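Local atomic coordinates of teicoplanin pseudoaglycone deacetylases Orf2 (Actinoplanes teichomyceticus, PDB entry 3DFF), a protein that probably removes an acetyl group from the teicoplanin pseudoaglycone by zinc-dependent amide hydrolysis during antibiotic biosynthesis. Residues G27-A32 with P216-Q221; E249-N254 with G258-T263. All coordinates share one frame; numbering follows the deposited sequence.

Contact 1: G27-A32 with P216-Q221; sequences GLAQAA and PEMRSQ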
ATOM      1  N   GLY A  27     -13.340   0.975   3.519  1.00 25.41           N
ATOM      2  CA  GLY A  27     -13.196   0.203   4.763  1.00 25.74           C
ATOM      3  C   GLY A  27     -12.688   1.017   5.945  1.00 25.83           C
ATOM      4  O   GLY A  27     -13.208   0.904   7.072  1.00 26.61           O
ATOM      5  N   LEU A  28     -11.667   1.833   5.700  1.00 24.99           N
ATOM      6  CA  LEU A  28     -11.115   2.693   6.745  1.00 25.42           C
ATOM      7  C   LEU A  28     -12.154   3.701   7.239  1.00 26.21           C
ATOM      8  O   LEU A  28     -12.303   3.897   8.451  1.00 26.70           O
ATOM      9  CB  LEU A  28      -9.893   3.445   6.223  1.00 24.53           C
ATOM     10  CG  LEU A  28      -8.691   2.554   5.915  1.00 24.30           C
ATOM     11  CD1 LEU A  28      -7.650   3.353   5.164  1.00 24.63           C
ATOM     12  CD2 LEU A  28      -8.099   1.948   7.199  1.00 24.50           C
ATOM     13  N   ALA A  29     -12.839   4.341   6.293  1.00 27.02           N
ATOM     14  CA  ALA A  29     -13.847   5.355   6.602  1.00 28.25           C
ATOM     15  C   ALA A  29     -15.016   4.726   7.368  1.00 29.21           C
ATOM     16  O   ALA A  29     -15.522   5.321   8.330  1.00 29.38           O
ATOM     17  CB  ALA A  29     -14.330   6.020   5.333  1.00 28.26           C
ATOM     18  N   GLN A  30     -15.410   3.523   6.950  1.00 29.63           N
ATOM     19  CA  GLN A  30     -16.467   2.757   7.631  1.00 31.23           C
ATOM     20  C   GLN A  30     -16.092   2.496   9.081  1.00 31.24           C
ATOM     21  O   GLN A  30     -16.896   2.743   9.993  1.00 31.47           O
ATOM     22  CB  GLN A  30     -16.735   1.426   6.907  1.00 31.62           C
ATOM     23  CG  GLN A  30     -17.760   0.496   7.584  1.00 34.88           C
ATOM     24  CD  GLN A  30     -19.203   0.929   7.359  1.00 37.62           C
ATOM     25  OE1 GLN A  30     -19.476   1.955   6.729  1.00 40.37           O
ATOM     26  NE2 GLN A  30     -20.140   0.139   7.875  1.00 39.70           N
ATOM     27  N   ALA A  31     -14.871   1.998   9.286  1.00 31.28           N
ATOM     28  CA  ALA A  31     -14.376   1.622  10.602  1.00 31.55           C
ATOM     29  C   ALA A  31     -14.387   2.812  11.556  1.00 32.15           C
ATOM     30  O   ALA A  31     -14.702   2.660  12.742  1.00 32.16           O
ATOM     31  CB  ALA A  31     -12.969   1.034  10.485  1.00 31.38           C
ATOM     32  N   ALA A  32     -14.065   3.994  11.032  1.00 32.47           N
ATOM     33  CA  ALA A  32     -14.011   5.215  11.836  1.00 34.06           C
ATOM     34  C   ALA A  32     -15.415   5.666  12.250  1.00 35.17           C
ATOM     35  O   ALA A  32     -15.629   6.050  13.403  1.00 35.56           O
ATOM     36  CB  ALA A  32     -13.290   6.317  11.087  1.00 33.76           C
ATOM     37  N   PRO A 216     -23.215   4.639  -0.362  1.00 29.83           N
ATOM     38  CA  PRO A 216     -22.769   5.629  -1.344  1.00 29.67           C
ATOM     39  C   PRO A 216     -21.884   6.722  -0.729  1.00 30.35           C
ATOM     40  O   PRO A 216     -20.953   7.207  -1.385  1.00 29.01           O
ATOM     41  CB  PRO A 216     -24.087   6.239  -1.844  1.00 30.11           C
ATOM     42  CG  PRO A 216     -25.074   5.190  -1.646  1.00 29.14           C
ATOM     43  CD  PRO A 216     -24.673   4.419  -0.433  1.00 29.56           C
ATOM     44  N   GLU A 217     -22.177   7.089   0.521  1.00 30.47           N
ATOM     45  CA  GLU A 217     -21.465   8.171   1.205  1.00 31.62           C
ATOM     46  C   GLU A 217     -19.994   7.813   1.427  1.00 31.49           C
ATOM     47  O   GLU A 217     -19.111   8.678   1.316  1.00 31.53           O
ATOM     48  CB  GLU A 217     -22.148   8.500   2.542  1.00 32.08           C
ATOM     49  CG  GLU A 217     -23.490   9.240   2.404  1.00 34.58           C
ATOM     50  CD  GLU A 217     -24.623   8.362   1.879  1.00 36.99           C
ATOM     51  OE1 GLU A 217     -24.628   7.140   2.159  1.00 34.82           O
ATOM     52  OE2 GLU A 217     -25.517   8.907   1.188  1.00 39.46           O
HETATM   53  N   MSE A 218     -19.749   6.540   1.730  1.00 31.19           N
HETATM   54  CA  MSE A 218     -18.394   6.014   1.943  1.00 31.87           C
HETATM   55  C   MSE A 218     -17.617   5.933   0.636  1.00 30.20           C
HETATM   56  O   MSE A 218     -16.412   6.185   0.609  1.00 29.53           O
HETATM   57  CB  MSE A 218     -18.433   4.631   2.583  1.00 32.95           C
HETATM   58  CG  MSE A 218     -19.089   4.553   3.964  1.00 39.83           C
HETATM   59 SE   MSE A 218     -18.258   5.720   5.292  1.00 57.36          SE
HETATM   60  CE  MSE A 218     -19.473   7.251   5.179  1.00 51.45           C
ATOM     61  N   ARG A 219     -18.294   5.545  -0.445  1.00 28.21           N
ATOM     62  CA  ARG A 219     -17.645   5.540  -1.749  1.00 26.72           C
ATOM     63  C   ARG A 219     -17.224   6.957  -2.102  1.00 26.75           C
ATOM     64  O   ARG A 219     -16.108   7.180  -2.575  1.00 25.67           O
ATOM     65  CB  ARG A 219     -18.567   4.965  -2.835  1.00 26.91           C
ATOM     66  CG  ARG A 219     -18.007   5.114  -4.252  1.00 25.37           C
ATOM     67  CD  ARG A 219     -19.067   4.868  -5.327  1.00 26.42           C
ATOM     68  NE  ARG A 219     -18.688   5.399  -6.640  1.00 25.64           N
ATOM     69  CZ  ARG A 219     -18.818   6.669  -7.040  1.00 26.03           C
ATOM     70  NH1 ARG A 219     -19.296   7.609  -6.226  1.00 26.44           N
ATOM     71  NH2 ARG A 219     -18.431   7.016  -8.261  1.00 25.80           N
ATOM     72  N   SER A 220     -18.123   7.918  -1.880  1.00 25.81           N
ATOM     73  CA  SER A 220     -17.836   9.298  -2.201  1.00 26.36           C
ATOM     74  C   SER A 220     -16.631   9.769  -1.379  1.00 25.80           C
ATOM     75  O   SER A 220     -15.743  10.442  -1.900  1.00 25.53           O
ATOM     76  CB  SER A 220     -19.064  10.181  -1.927  1.00 26.62           C
ATOM     77  OG  SER A 220     -18.806  11.524  -2.294  1.00 28.97           O
ATOM     78  N   GLN A 221     -16.610   9.383  -0.109  1.00 25.51           N
ATOM     79  CA  GLN A 221     -15.568   9.830   0.812  1.00 25.18           C
ATOM     80  C   GLN A 221     -14.227   9.246   0.380  1.00 24.49           C
ATOM     81  O   GLN A 221     -13.239   9.974   0.265  1.00 24.09           O
ATOM     82  CB  GLN A 221     -15.919   9.407   2.231  1.00 25.93           C
ATOM     83  CG  GLN A 221     -15.069  10.064   3.294  1.00 28.87           C
ATOM     84  CD  GLN A 221     -15.508   9.680   4.683  1.00 32.18           C
ATOM     85  OE1 GLN A 221     -16.394   8.829   4.867  1.00 35.13           O
ATOM     86  NE2 GLN A 221     -14.901  10.313   5.685  1.00 32.75           N
TER

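Contact 2: E249-N254 with G258-T263; sequences EHARQN and GGYGET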
ATOM      1  N   GLU A 249     -16.306  -0.215 -11.805  1.00 21.95           N
ATOM      2  CA  GLU A 249     -16.561  -1.404 -12.613  1.00 22.25           C
ATOM      3  C   GLU A 249     -16.002  -2.646 -11.935  1.00 21.91           C
ATOM      4  O   GLU A 249     -16.626  -3.708 -11.935  1.00 21.88           O
ATOM      5  CB  GLU A 249     -15.969  -1.241 -14.015  1.00 22.67           C
ATOM      6  CG  GLU A 249     -16.155  -2.460 -14.966  1.00 24.63           C
ATOM      7  CD  GLU A 249     -17.606  -2.975 -15.072  1.00 28.18           C
ATOM      8  OE1 GLU A 249     -18.557  -2.232 -14.727  1.00 28.12           O
ATOM      9  OE2 GLU A 249     -17.795  -4.135 -15.509  1.00 30.37           O
ATOM     10  N   HIS A 250     -14.841  -2.495 -11.303  1.00 21.07           N
ATOM     11  CA  HIS A 250     -14.241  -3.611 -10.617  1.00 22.00           C
ATOM     12  C   HIS A 250     -15.123  -4.062  -9.462  1.00 21.43           C
ATOM     13  O   HIS A 250     -15.357  -5.255  -9.283  1.00 22.20           O
ATOM     14  CB  HIS A 250     -12.835  -3.243 -10.122  1.00 21.67           C
ATOM     15  CG  HIS A 250     -12.129  -4.385  -9.463  1.00 23.52           C
ATOM     16  ND1 HIS A 250     -11.561  -5.420 -10.178  1.00 25.43           N
ATOM     17  CD2 HIS A 250     -11.913  -4.663  -8.158  1.00 24.23           C
ATOM     18  CE1 HIS A 250     -11.019  -6.282  -9.335  1.00 25.33           C
ATOM     19  NE2 HIS A 250     -11.228  -5.851  -8.105  1.00 26.36           N
ATOM     20  N   ALA A 251     -15.597  -3.100  -8.668  1.00 22.24           N
ATOM     21  CA  ALA A 251     -16.510  -3.385  -7.574  1.00 22.93           C
ATOM     22  C   ALA A 251     -17.794  -4.018  -8.102  1.00 23.99           C
ATOM     23  O   ALA A 251     -18.293  -4.964  -7.512  1.00 24.08           O
ATOM     24  CB  ALA A 251     -16.830  -2.125  -6.821  1.00 22.43           C
ATOM     25  N   ARG A 252     -18.313  -3.493  -9.210  1.00 25.44           N
ATOM     26  CA  ARG A 252     -19.570  -4.006  -9.766  1.00 27.17           C
ATOM     27  C   ARG A 252     -19.426  -5.476 -10.194  1.00 28.11           C
ATOM     28  O   ARG A 252     -20.330  -6.280  -9.961  1.00 28.76           O
ATOM     29  CB  ARG A 252     -20.050  -3.136 -10.930  1.00 27.01           C
ATOM     30  CG  ARG A 252     -21.484  -3.418 -11.376  1.00 28.72           C
ATOM     31  CD  ARG A 252     -21.703  -3.022 -12.837  1.00 32.05           C
ATOM     32  NE  ARG A 252     -20.897  -3.851 -13.734  1.00 31.76           N
ATOM     33  CZ  ARG A 252     -21.147  -5.130 -14.022  1.00 33.29           C
ATOM     34  NH1 ARG A 252     -22.199  -5.758 -13.507  1.00 33.36           N
ATOM     35  NH2 ARG A 252     -20.332  -5.789 -14.831  1.00 33.90           N
ATOM     36  N   GLN A 253     -18.289  -5.827 -10.791  1.00 29.74           N
ATOM     37  CA  GLN A 253     -17.985  -7.228 -11.143  1.00 31.47           C
ATOM     38  C   GLN A 253     -18.144  -8.188  -9.970  1.00 32.26           C
ATOM     39  O   GLN A 253     -18.662  -9.296 -10.123  1.00 32.43           O
ATOM     40  CB  GLN A 253     -16.543  -7.355 -11.606  1.00 31.98           C
ATOM     41  CG  GLN A 253     -16.294  -6.999 -13.018  1.00 34.34           C
ATOM     42  CD  GLN A 253     -14.848  -7.247 -13.422  1.00 36.73           C
ATOM     43  OE1 GLN A 253     -14.416  -6.821 -14.490  1.00 38.56           O
ATOM     44  NE2 GLN A 253     -14.087  -7.934 -12.562  1.00 38.27           N
ATOM     45  N   ASN A 254     -17.663  -7.761  -8.805  1.00 33.13           N
ATOM     46  CA  ASN A 254     -17.631  -8.606  -7.613  1.00 34.57           C
ATOM     47  C   ASN A 254     -18.898  -8.556  -6.775  1.00 35.81           C
ATOM     48  O   ASN A 254     -19.042  -9.289  -5.789  1.00 36.38           O
ATOM     49  CB  ASN A 254     -16.439  -8.220  -6.749  1.00 34.00           C
ATOM     50  CG  ASN A 254     -15.124  -8.625  -7.368  1.00 33.95           C
ATOM     51  OD1 ASN A 254     -15.060  -9.552  -8.185  1.00 32.53           O
ATOM     52  ND2 ASN A 254     -14.064  -7.940  -6.974  1.00 31.84           N
ATOM     53  N   GLY A 258     -25.081  -5.292  -6.015  1.00 42.92           N
ATOM     54  CA  GLY A 258     -24.561  -4.552  -4.873  1.00 40.86           C
ATOM     55  C   GLY A 258     -24.225  -3.107  -5.172  1.00 39.10           C
ATOM     56  O   GLY A 258     -24.505  -2.589  -6.257  1.00 40.20           O
ATOM     57  N   GLY A 259     -23.645  -2.444  -4.184  1.00 37.22           N
ATOM     58  CA  GLY A 259     -23.127  -1.097  -4.368  1.00 33.56           C
ATOM     59  C   GLY A 259     -21.621  -1.210  -4.423  1.00 31.41           C
ATOM     60  O   GLY A 259     -21.079  -2.233  -4.869  1.00 31.54           O
ATOM     61  N   TYR A 260     -20.939  -0.172  -3.960  1.00 28.36           N
ATOM     62  CA  TYR A 260     -19.483  -0.199  -3.958  1.00 26.01           C
ATOM     63  C   TYR A 260     -18.969  -1.156  -2.880  1.00 25.01           C
ATOM     64  O   TYR A 260     -19.663  -1.445  -1.896  1.00 25.07           O
ATOM     65  CB  TYR A 260     -18.913   1.213  -3.785  1.00 24.88           C
ATOM     66  CG  TYR A 260     -17.431   1.251  -4.041  1.00 24.35           C
ATOM     67  CD1 TYR A 260     -16.923   1.110  -5.339  1.00 23.55           C
ATOM     68  CD2 TYR A 260     -16.537   1.357  -2.979  1.00 24.03           C
ATOM     69  CE1 TYR A 260     -15.566   1.109  -5.574  1.00 21.27           C
ATOM     70  CE2 TYR A 260     -15.166   1.361  -3.203  1.00 22.69           C
ATOM     71  CZ  TYR A 260     -14.696   1.228  -4.503  1.00 23.76           C
ATOM     72  OH  TYR A 260     -13.353   1.217  -4.752  1.00 21.67           O
ATOM     73  N   GLY A 261     -17.746  -1.658  -3.050  1.00 23.95           N
ATOM     74  CA  GLY A 261     -17.189  -2.565  -2.078  1.00 22.55           C
ATOM     75  C   GLY A 261     -15.710  -2.801  -2.328  1.00 21.54           C
ATOM     76  O   GLY A 261     -15.184  -2.417  -3.371  1.00 20.48           O
ATOM     77  N   GLU A 262     -15.065  -3.440  -1.359  1.00 22.04           N
ATOM     78  CA  GLU A 262     -13.647  -3.755  -1.431  1.00 21.94           C
ATOM     79  C   GLU A 262     -13.447  -5.198  -1.021  1.00 21.70           C
ATOM     80  O   GLU A 262     -14.078  -5.674  -0.062  1.00 21.99           O
ATOM     81  CB  GLU A 262     -12.857  -2.818  -0.511  1.00 21.88           C
ATOM     82  CG  GLU A 262     -12.801  -1.377  -1.011  1.00 21.27           C
ATOM     83  CD  GLU A 262     -12.462  -0.346   0.058  1.00 21.82           C
ATOM     84  OE1 GLU A 262     -12.068   0.773  -0.331  1.00 22.68           O
ATOM     85  OE2 GLU A 262     -12.633  -0.631   1.272  1.00 23.45           O
ATOM     86  N   THR A 263     -12.580  -5.894  -1.759  1.00 21.85           N
ATOM     87  CA  THR A 263     -12.258  -7.292  -1.499  1.00 21.99           C
ATOM     88  C   THR A 263     -11.074  -7.417  -0.535  1.00 21.86           C
ATOM     89  O   THR A 263     -10.026  -6.792  -0.753  1.00 21.79           O
ATOM     90  CB  THR A 263     -11.971  -8.017  -2.826  1.00 22.82           C
ATOM     91  OG1 THR A 263     -13.151  -7.953  -3.650  1.00 24.30           O
ATOM     92  CG2 THR A 263     -11.601  -9.473  -2.613  1.00 22.38           C
TER
HETATM   93  O   HOH W   1     -14.713  -5.546  -4.845  1.00 27.07           O

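Contact 1: G27-A32 with P216-Q221
The side-chain amide of Gln221 offers one face to Ala29, whose methyl stands almost squarely above the oxygen, CB to OE1 3.5 Å. The amide of Gln30 meets Met218 differently: its oxygen runs nearly end-on, close to its own plane, against the methylene, Gln30 OE1 to Met218 CG 3.8 Å. The two amide planes are inclined by about 70°, and Met218, a selenomethionine here, fills the place between them. Its CG lies anti to the carbonyl carbon (chi1 -61°), and a bend at chi2 directs the selenium at the helix of residues 27-32. There SE touches Ala29 CB at 3.9 Å and lies 4.0 Å from the backbone N of Gln30. The Gln30 and Met218 side chains cross at about a right angle, the glutamine bent at chi2, which points its oxygen at the Met218 CG methylene. Gln221, by contrast, is extended beyond CG and sends its NE2 to the backbone O of His85; this hydrogen bond helps set the amide's rotation and leaves that face turned to the Ala29 methyl. Leu86 packs against both Ala29 and Gln221. No hydrogen bond joins the two segments, whose local axes approach to 9.3 Å, with 123° between their N-to-C directions, and the small alanine lets the selenomethionine settle close to the opposing backbone. Helix 19-33 is the connection of a beta-alpha-beta crossover between parallel strands 9-14 and 37-42, in the Rossmann-like fold of the PIG-L family; helix 216-226 packs against it through the side bearing Ala29 and Gln30, away from the zinc.

Contact 2: E249-N254 with G258-T263
Tyr260 has its CG anti to the backbone N (chi1 -169°), which carries the ring back beside Ala251 although its CB sets out away from the helix. The alanine methyl meets one ortho-meta bond of the ring obliquely, Ala251 CB lying 3.6 Å from Tyr260 CD1 and 3.7 Å from Tyr260 CE1. The same methyl also lies 3.8 Å from the carbonyl oxygen of the next residue, Gly261 O, at the place where the backbones come nearest. At the other end of the contact Thr263 holds OG1 anti to its carbonyl carbon (chi1 -61°), turned to the last turn of the helix. Asn254 crosses it at about a right angle, with Asn254 ND2 3.4 Å from Thr263 OG1. A water sits between the segments: it accepts from Asn254 ND2, lies 3.1 Å from Thr263 OG1 and makes a weak bond to Gly261 O, so polar groups of both segments share one solvent molecule beside the apolar alanine contact. Elsewhere on the helix, Arg252 grips Glu249 one turn earlier, side-on through NE and NH2, with the carboxylate at the edge of the guanidinium and NE 3.0 Å from Glu249 OE1. Helix 243-254 leads through a short loop into strand 263-269, and the contact packs that loop back on the helix. Tyr260 OH bonds to Lys222 and its ring meets Phe223 edge-to-face, both on helix 216-226. His250 bonds to Glu186 just past strand 182-185; these two bind a zinc ion in a structure of this protein, though none is bound to them here. Asn254 and Thr263 both lie on Val211 of strand 204-211, the sheet's outermost strand on that side.

How the contacts relate
Contact 1 closes before contact 2 opens along the chain, and their centres lie 14 Å apart on the same side of the molecule. They touch directly: Glu262 OE2 of contact 2 takes a probable hydrogen bond from Gly27 N at 2.9 Å, and Arg219 CB packs on Tyr260 CB at 3.9 Å. Helix 216-226, one partner of contact 1, meets helix 19-33 and the loop of contact 2 before strand 263-269. Contact 1 and the Glu262-Gly27 bond join the C-terminal part of the chain, with its antiparallel strands 204-211 and 263-269, to the first crossover, whose helix begins at the zinc ligand Asp19, while contact 2 packs helix 243-254 on the loop that carries Glu262.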